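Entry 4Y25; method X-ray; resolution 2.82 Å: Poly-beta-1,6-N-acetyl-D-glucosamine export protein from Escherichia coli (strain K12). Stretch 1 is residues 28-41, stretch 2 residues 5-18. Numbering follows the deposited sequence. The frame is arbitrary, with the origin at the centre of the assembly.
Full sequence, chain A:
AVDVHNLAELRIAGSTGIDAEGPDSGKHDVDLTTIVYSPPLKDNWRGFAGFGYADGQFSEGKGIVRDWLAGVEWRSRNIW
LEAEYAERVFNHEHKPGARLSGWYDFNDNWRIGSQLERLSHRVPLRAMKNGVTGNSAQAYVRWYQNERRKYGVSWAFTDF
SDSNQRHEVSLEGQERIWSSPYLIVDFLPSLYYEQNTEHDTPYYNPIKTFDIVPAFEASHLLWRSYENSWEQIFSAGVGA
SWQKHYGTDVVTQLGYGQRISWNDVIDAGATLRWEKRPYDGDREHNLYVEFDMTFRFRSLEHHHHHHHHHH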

ATOM      1  N   HIS A  28     -12.092   0.891  15.074  1.00 79.99           N
ATOM      2  CA  HIS A  28     -11.949  -0.505  14.691  1.00 86.41           C
ATOM      3  C   HIS A  28     -12.523  -0.749  13.301  1.00103.16           C
ATOM      4  O   HIS A  28     -13.738  -0.824  13.125  1.00120.30           O
ATOM      5  CB  HIS A  28     -12.638  -1.412  15.716  1.00 82.76           C
ATOM      6  CG  HIS A  28     -12.330  -1.063  17.138  1.00 85.26           C
ATOM      7  ND1 HIS A  28     -13.084  -0.168  17.868  1.00 85.03           N
ATOM      8  CD2 HIS A  28     -11.342  -1.480  17.967  1.00101.73           C
ATOM      9  CE1 HIS A  28     -12.580  -0.052  19.082  1.00 80.45           C
ATOM     10  NE2 HIS A  28     -11.520  -0.839  19.167  1.00105.09           N
ATOM     11  N   ASP A  29     -11.642  -0.858  12.313  1.00105.51           N
ATOM     12  CA  ASP A  29     -12.057  -1.179  10.954  1.00 96.58           C
ATOM     13  C   ASP A  29     -11.435  -2.491  10.510  1.00 85.35           C
ATOM     14  O   ASP A  29     -10.420  -2.921  11.052  1.00 87.51           O
ATOM     15  CB  ASP A  29     -11.676  -0.058   9.986  1.00104.91           C
ATOM     16  CG  ASP A  29     -12.715   1.041   9.935  1.00121.34           C
ATOM     17  OD1 ASP A  29     -13.898   0.751  10.205  1.00125.95           O
ATOM     18  OD2 ASP A  29     -12.352   2.193   9.620  1.00129.89           O
ATOM     19  N   VAL A  30     -12.055  -3.130   9.526  1.00 72.87           N
ATOM     20  CA  VAL A  30     -11.597  -4.429   9.057  1.00 77.67           C
ATOM     21  C   VAL A  30     -11.475  -4.458   7.539  1.00 73.74           C
ATOM     22  O   VAL A  30     -12.465  -4.307   6.823  1.00 77.32           O
ATOM     23  CB  VAL A  30     -12.545  -5.553   9.515  1.00 80.66           C
ATOM     24  CG1 VAL A  30     -12.143  -6.880   8.890  1.00 75.80           C
ATOM     25  CG2 VAL A  30     -12.553  -5.652  11.034  1.00 64.65           C
ATOM     26  N   ASP A  31     -10.250  -4.640   7.056  1.00 95.11           N
ATOM     27  CA  ASP A  31      -9.984  -4.768   5.628  1.00 82.15           C
ATOM     28  C   ASP A  31      -9.447  -6.155   5.325  1.00 78.24           C
ATOM     29  O   ASP A  31      -8.463  -6.585   5.923  1.00 82.23           O
ATOM     30  CB  ASP A  31      -8.987  -3.706   5.157  1.00 86.92           C
ATOM     31  CG  ASP A  31      -9.654  -2.395   4.804  1.00118.72           C
ATOM     32  OD1 ASP A  31     -10.846  -2.226   5.134  1.00128.02           O
ATOM     33  OD2 ASP A  31      -8.986  -1.531   4.198  1.00139.69           O
ATOM     34  N   LEU A  32     -10.096  -6.860   4.407  1.00 76.94           N
ATOM     35  CA  LEU A  32      -9.626  -8.179   4.006  1.00 79.08           C
ATOM     36  C   LEU A  32      -9.744  -8.380   2.505  1.00 77.04           C
ATOM     37  O   LEU A  32     -10.814  -8.187   1.926  1.00 76.52           O
ATOM     38  CB  LEU A  32     -10.405  -9.277   4.727  1.00 77.29           C
ATOM     39  CG  LEU A  32      -9.899 -10.686   4.413  1.00 71.41           C
ATOM     40  CD1 LEU A  32      -8.845 -11.125   5.422  1.00 87.26           C
ATOM     41  CD2 LEU A  32     -11.048 -11.669   4.361  1.00 73.77           C
ATOM     42  N   THR A  33      -8.639  -8.770   1.879  1.00 85.30           N
ATOM     43  CA  THR A  33      -8.641  -9.085   0.457  1.00 86.58           C
ATOM     44  C   THR A  33      -7.967 -10.430   0.201  1.00 86.29           C
ATOM     45  O   THR A  33      -6.875 -10.700   0.700  1.00 99.27           O
ATOM     46  CB  THR A  33      -7.945  -7.980  -0.377  1.00 83.90           C
ATOM     47  OG1 THR A  33      -7.843  -8.406  -1.742  1.00107.11           O
ATOM     48  CG2 THR A  33      -6.553  -7.678   0.157  1.00 60.33           C
ATOM     49  N   THR A  34      -8.640 -11.280  -0.565  1.00 92.66           N
ATOM     50  CA  THR A  34      -8.087 -12.572  -0.943  1.00 94.45           C
ATOM     51  C   THR A  34      -8.091 -12.717  -2.461  1.00109.08           C
ATOM     52  O   THR A  34      -9.095 -12.443  -3.117  1.00115.00           O
ATOM     53  CB  THR A  34      -8.867 -13.736  -0.303  1.00 98.89           C
ATOM     54  OG1 THR A  34      -8.504 -14.966  -0.945  1.00121.49           O
ATOM     55  CG2 THR A  34     -10.368 -13.520  -0.437  1.00 89.52           C
ATOM     56  N   ILE A  35      -6.954 -13.129  -3.015  1.00109.52           N
ATOM     57  CA  ILE A  35      -6.797 -13.249  -4.463  1.00102.60           C
ATOM     58  C   ILE A  35      -6.068 -14.537  -4.832  1.00 95.17           C
ATOM     59  O   ILE A  35      -5.051 -14.876  -4.228  1.00 96.48           O
ATOM     60  CB  ILE A  35      -6.018 -12.050  -5.048  1.00 95.22           C
ATOM     61  CG1 ILE A  35      -6.760 -10.739  -4.780  1.00108.97           C
ATOM     62  CG2 ILE A  35      -5.801 -12.227  -6.544  1.00 93.59           C
ATOM     63  CD1 ILE A  35      -6.034  -9.516  -5.292  1.00123.26           C
ATOM     64  N   VAL A  36      -6.589 -15.253  -5.824  1.00 76.57           N
ATOM     65  CA  VAL A  36      -5.930 -16.464  -6.301  1.00100.48           C
ATOM     66  C   VAL A  36      -5.482 -16.336  -7.757  1.00102.15           C
ATOM     67  O   VAL A  36      -6.267 -15.985  -8.638  1.00107.83           O
ATOM     68  CB  VAL A  36      -6.845 -17.699  -6.155  1.00109.20           C
ATOM     69  CG1 VAL A  36      -8.245 -17.402  -6.678  1.00127.35           C
ATOM     70  CG2 VAL A  36      -6.234 -18.903  -6.861  1.00 75.40           C
ATOM     71  N   TYR A  37      -4.204 -16.611  -7.999  1.00100.78           N
ATOM     72  CA  TYR A  37      -3.658 -16.614  -9.348  1.00 95.08           C
ATOM     73  C   TYR A  37      -3.650 -18.023  -9.926  1.00 93.84           C
ATOM     74  O   TYR A  37      -3.375 -18.992  -9.216  1.00 84.03           O
ATOM     75  CB  TYR A  37      -2.239 -16.042  -9.359  1.00 92.10           C
ATOM     76  CG  TYR A  37      -2.161 -14.559  -9.088  1.00106.08           C
ATOM     77  CD1 TYR A  37      -2.192 -14.068  -7.790  1.00111.39           C
ATOM     78  CD2 TYR A  37      -2.045 -13.647 -10.130  1.00103.00           C
ATOM     79  CE1 TYR A  37      -2.116 -12.713  -7.536  1.00112.08           C
ATOM     80  CE2 TYR A  37      -1.970 -12.289  -9.886  1.00107.15           C
ATOM     81  CZ  TYR A  37      -2.005 -11.827  -8.587  1.00121.04           C
ATOM     82  OH  TYR A  37      -1.929 -10.476  -8.333  1.00131.05           O
ATOM     83  N   SER A  38      -3.956 -18.129 -11.215  1.00 90.16           N
ATOM     84  CA  SER A  38      -3.850 -19.394 -11.932  1.00 90.20           C
ATOM     85  C   SER A  38      -2.373 -19.717 -12.159  1.00101.22           C
ATOM     86  O   SER A  38      -1.514 -18.859 -11.942  1.00 97.50           O
ATOM     87  CB  SER A  38      -4.603 -19.320 -13.266  1.00107.20           C
ATOM     88  OG  SER A  38      -3.972 -18.424 -14.166  1.00113.36           O
ATOM     89  N   PRO A  39      -2.061 -20.956 -12.579  1.00118.53           N
ATOM     90  CA  PRO A  39      -0.677 -21.226 -12.982  1.00113.75           C
ATOM     91  C   PRO A  39      -0.312 -20.408 -14.217  1.00124.60           C
ATOM     92  O   PRO A  39      -1.210 -19.822 -14.824  1.00120.84           O
ATOM     93  CB  PRO A  39      -0.685 -22.727 -13.295  1.00 96.98           C
ATOM     94  CG  PRO A  39      -1.848 -23.269 -12.546  1.00 97.40           C
ATOM     95  CD  PRO A  39      -2.877 -22.182 -12.568  1.00117.61           C
ATOM     96  N   PRO A  40       0.981 -20.349 -14.576  1.00131.89           N
ATOM     97  CA  PRO A  40       1.298 -19.696 -15.848  1.00121.45           C
ATOM     98  C   PRO A  40       0.550 -20.381 -16.986  1.00128.40           C
ATOM     99  O   PRO A  40       1.011 -21.407 -17.485  1.00128.57           O
ATOM    100  CB  PRO A  40       2.817 -19.873 -15.975  1.00107.50           C
ATOM    101  CG  PRO A  40       3.164 -20.978 -15.025  1.00119.83           C
ATOM    102  CD  PRO A  40       2.186 -20.858 -13.900  1.00128.26           C
ATOM    103  N   LEU A  41      -0.607 -19.823 -17.345  1.00140.46           N
ATOM    104  CA  LEU A  41      -1.495 -20.386 -18.363  1.00152.18           C
ATOM    105  C   LEU A  41      -0.697 -20.736 -19.612  1.00167.75           C
ATOM    106  O   LEU A  41      -0.802 -21.840 -20.149  1.00175.74           O
ATOM    107  CB  LEU A  41      -2.620 -19.400 -18.683  1.00146.28           C
ATOM    108  CG  LEU A  41      -4.048 -19.946 -18.626  1.00145.58           C
ATOM    109  CD1 LEU A  41      -4.183 -21.001 -17.538  1.00130.65           C
ATOM    110  CD2 LEU A  41      -5.030 -18.810 -18.384  1.00147.36           C
TER
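Stretch 2 (5-18) HNLAELRIAGSTGI

Stretch 2 lies beside stretch 1 as an antiparallel neighbour: both chains are extended, their strand axes run at 178° and come within 4.5 Å, and the pairing steps without a bulge from Tyr 37 with Glu 9 to Val 30 with Thr 16.

The backbone sets this register. In the hydrogen-bonded pairs, each residue both gives and receives: Tyr 37 N to Glu 9 O 2.6 Å and Glu 9 N to Tyr 37 O 3.1 Å, and likewise Ile 35 with Arg 11, Thr 33 with Ala 13, and Asp 31 with Ser 15. A single bond, Gly 17 N to Asp 29 O at 3.0 Å, extends the ladder.

Between these rungs the non-hydrogen-bonded pairs bring their chains closer, with CA of Thr 34 and CA of Ile 12 4.3 Å apart; Thr 34 CA also makes a CA-H...O contact with Arg 11 O at 3.4 Å.

Side chains alternate. Leu 32, Thr 34, Ile 12 and Leu 10 share one face, where Leu 32 CD1 meets Ile 12 CD1 at 3.6 Å. Gly 14 leaves room there: an ideal CB would lie 3.4 Å from Leu 32 CD1. On the other face, Tyr 37 CE1 approaches the edge of the Arg 11 guanidinium, 3.6 Å from Arg 11 NH1.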

ATOM      1  N   HIS A   5       8.399 -24.417  -9.180  1.00165.90           N
ATOM      2  CA  HIS A   5       8.358 -23.157  -8.442  1.00160.56           C
ATOM      3  C   HIS A   5       7.445 -22.093  -9.057  1.00160.71           C
ATOM      4  O   HIS A   5       7.254 -21.028  -8.470  1.00154.80           O
ATOM      5  CB  HIS A   5       9.780 -22.601  -8.285  1.00164.87           C
ATOM      6  CG  HIS A   5      10.566 -22.552  -9.559  1.00177.67           C
ATOM      7  ND1 HIS A   5      11.289 -23.628 -10.028  1.00185.88           N
ATOM      8  CD2 HIS A   5      10.769 -21.549 -10.444  1.00173.76           C
ATOM      9  CE1 HIS A   5      11.887 -23.295 -11.158  1.00182.59           C
ATOM     10  NE2 HIS A   5      11.589 -22.038 -11.433  1.00173.33           N
ATOM     11  N   ASN A   6       6.885 -22.370 -10.232  1.00173.33           N
ATOM     12  CA  ASN A   6       5.864 -21.497 -10.809  1.00169.06           C
ATOM     13  C   ASN A   6       4.518 -22.208 -10.919  1.00175.80           C
ATOM     14  O   ASN A   6       4.194 -22.808 -11.944  1.00158.87           O
ATOM     15  CB  ASN A   6       6.300 -20.969 -12.179  1.00161.28           C
ATOM     16  CG  ASN A   6       7.696 -20.375 -12.164  1.00167.70           C
ATOM     17  OD1 ASN A   6       8.267 -20.133 -11.103  1.00161.65           O
ATOM     18  ND2 ASN A   6       8.239 -20.110 -13.345  1.00176.91           N
ATOM     19  N   LEU A   7       3.741 -22.127  -9.843  1.00181.56           N
ATOM     20  CA  LEU A   7       2.458 -22.812  -9.752  1.00166.74           C
ATOM     21  C   LEU A   7       1.331 -21.800  -9.585  1.00150.76           C
ATOM     22  O   LEU A   7       1.497 -20.616  -9.879  1.00158.06           O
ATOM     23  CB  LEU A   7       2.444 -23.799  -8.577  1.00161.95           C
ATOM     24  CG  LEU A   7       3.523 -24.878  -8.433  1.00154.65           C
ATOM     25  CD1 LEU A   7       4.816 -24.319  -7.855  1.00154.32           C
ATOM     26  CD2 LEU A   7       3.008 -26.009  -7.560  1.00147.75           C
ATOM     27  N   ALA A   8       0.186 -22.273  -9.108  1.00107.81           N
ATOM     28  CA  ALA A   8      -0.911 -21.387  -8.747  1.00110.65           C
ATOM     29  C   ALA A   8      -0.574 -20.684  -7.436  1.00120.02           C
ATOM     30  O   ALA A   8       0.106 -21.250  -6.582  1.00123.98           O
ATOM     31  CB  ALA A   8      -2.214 -22.162  -8.628  1.00 94.43           C
ATOM     32  N   GLU A   9      -1.045 -19.453  -7.275  1.00106.14           N
ATOM     33  CA  GLU A   9      -0.692 -18.666  -6.099  1.00104.64           C
ATOM     34  C   GLU A   9      -1.913 -18.075  -5.399  1.00 91.36           C
ATOM     35  O   GLU A   9      -2.757 -17.439  -6.028  1.00103.56           O
ATOM     36  CB  GLU A   9       0.278 -17.546  -6.492  1.00103.16           C
ATOM     37  CG  GLU A   9       0.597 -16.567  -5.375  1.00109.96           C
ATOM     38  CD  GLU A   9       1.681 -15.578  -5.762  1.00123.53           C
ATOM     39  OE1 GLU A   9       1.542 -14.381  -5.432  1.00136.34           O
ATOM     40  OE2 GLU A   9       2.674 -15.998  -6.392  1.00129.48           O
ATOM     41  N   LEU A  10      -2.001 -18.294  -4.092  1.00 87.31           N
ATOM     42  CA  LEU A  10      -3.039 -17.671  -3.281  1.00 83.36           C
ATOM     43  C   LEU A  10      -2.457 -16.536  -2.450  1.00 78.99           C
ATOM     44  O   LEU A  10      -1.522 -16.735  -1.679  1.00 70.89           O
ATOM     45  CB  LEU A  10      -3.712 -18.692  -2.363  1.00 80.73           C
ATOM     46  CG  LEU A  10      -4.597 -18.084  -1.268  1.00 92.93           C
ATOM     47  CD1 LEU A  10      -5.768 -17.306  -1.864  1.00 97.95           C
ATOM     48  CD2 LEU A  10      -5.091 -19.153  -0.301  1.00 85.47           C
ATOM     49  N   ARG A  11      -3.012 -15.344  -2.615  1.00102.25           N
ATOM     50  CA  ARG A  11      -2.604 -14.214  -1.798  1.00107.52           C
ATOM     51  C   ARG A  11      -3.771 -13.777  -0.923  1.00 98.43           C
ATOM     52  O   ARG A  11      -4.894 -13.598  -1.399  1.00 96.69           O
ATOM     53  CB  ARG A  11      -2.098 -13.059  -2.671  1.00117.33           C
ATOM     54  CG  ARG A  11      -2.612 -11.682  -2.273  1.00147.93           C
ATOM     55  CD  ARG A  11      -1.865 -10.567  -2.995  1.00170.49           C
ATOM     56  NE  ARG A  11      -0.417 -10.660  -2.812  1.00173.43           N
ATOM     57  CZ  ARG A  11       0.436 -11.056  -3.752  1.00161.54           C
ATOM     58  NH1 ARG A  11      -0.005 -11.399  -4.956  1.00145.78           N
ATOM     59  NH2 ARG A  11       1.735 -11.107  -3.487  1.00156.07           N
ATOM     60  N   ILE A  12      -3.503 -13.643   0.368  1.00 89.56           N
ATOM     61  CA  ILE A  12      -4.498 -13.161   1.313  1.00 89.45           C
ATOM     62  C   ILE A  12      -3.849 -12.125   2.220  1.00 77.49           C
ATOM     63  O   ILE A  12      -2.794 -12.364   2.806  1.00 88.46           O
ATOM     64  CB  ILE A  12      -5.107 -14.314   2.144  1.00108.13           C
ATOM     65  CG1 ILE A  12      -5.924 -13.762   3.313  1.00127.58           C
ATOM     66  CG2 ILE A  12      -4.026 -15.257   2.645  1.00101.26           C
ATOM     67  CD1 ILE A  12      -7.214 -13.103   2.891  1.00142.38           C
ATOM     68  N   ALA A  13      -4.470 -10.956   2.309  1.00 80.61           N
ATOM     69  CA  ALA A  13      -3.915  -9.859   3.089  1.00 74.93           C
ATOM     70  C   ALA A  13      -5.023  -9.135   3.829  1.00 85.73           C
ATOM     71  O   ALA A  13      -6.137  -9.003   3.321  1.00 89.68           O
ATOM     72  CB  ALA A  13      -3.152  -8.896   2.192  1.00 62.08           C
ATOM     73  N   GLY A  14      -4.719  -8.665   5.032  1.00 77.35           N
ATOM     74  CA  GLY A  14      -5.731  -8.040   5.854  1.00 72.06           C
ATOM     75  C   GLY A  14      -5.228  -6.930   6.748  1.00 71.64           C
ATOM     76  O   GLY A  14      -4.062  -6.898   7.139  1.00 80.43           O
ATOM     77  N   SER A  15      -6.133  -6.016   7.075  1.00 72.10           N
ATOM     78  CA  SER A  15      -5.819  -4.883   7.928  1.00 77.43           C
ATOM     79  C   SER A  15      -6.947  -4.666   8.931  1.00 75.11           C
ATOM     80  O   SER A  15      -8.123  -4.689   8.573  1.00 79.91           O
ATOM     81  CB  SER A  15      -5.594  -3.626   7.084  1.00 69.66           C
ATOM     82  OG  SER A  15      -5.533  -2.467   7.891  1.00 89.19           O
ATOM     83  N   THR A  16      -6.588  -4.468  10.194  1.00 69.90           N
ATOM     84  CA  THR A  16      -7.588  -4.232  11.226  1.00 74.75           C
ATOM     85  C   THR A  16      -7.089  -3.256  12.286  1.00 64.89           C
ATOM     86  O   THR A  16      -5.951  -3.348  12.746  1.00 76.93           O
ATOM     87  CB  THR A  16      -8.016  -5.544  11.903  1.00 79.29           C
ATOM     88  OG1 THR A  16      -8.732  -5.246  13.106  1.00 83.03           O
ATOM     89  CG2 THR A  16      -6.806  -6.388  12.239  1.00 87.45           C
ATOM     90  N   GLY A  17      -7.953  -2.319  12.665  1.00 56.83           N
ATOM     91  CA  GLY A  17      -7.597  -1.299  13.635  1.00 67.17           C
ATOM     92  C   GLY A  17      -7.840  -1.713  15.077  1.00 87.22           C
ATOM     93  O   GLY A  17      -8.929  -2.165  15.436  1.00 79.20           O
ATOM     94  N   ILE A  18      -6.812  -1.560  15.906  1.00 74.59           N
ATOM     95  CA  ILE A  18      -6.933  -1.832  17.331  1.00 77.46           C
ATOM     96  C   ILE A  18      -7.589  -0.636  18.009  1.00 83.73           C
ATOM     97  O   ILE A  18      -8.570  -0.775  18.738  1.00 90.63           O
ATOM     98  CB  ILE A  18      -5.560  -2.118  17.975  1.00 79.38           C
ATOM     99  CG1 ILE A  18      -4.779  -3.134  17.140  1.00 67.23           C
ATOM    100  CG2 ILE A  18      -5.729  -2.604  19.403  1.00 61.83           C
ATOM    101  CD1 ILE A  18      -5.504  -4.440  16.950  1.00 51.37           C
TER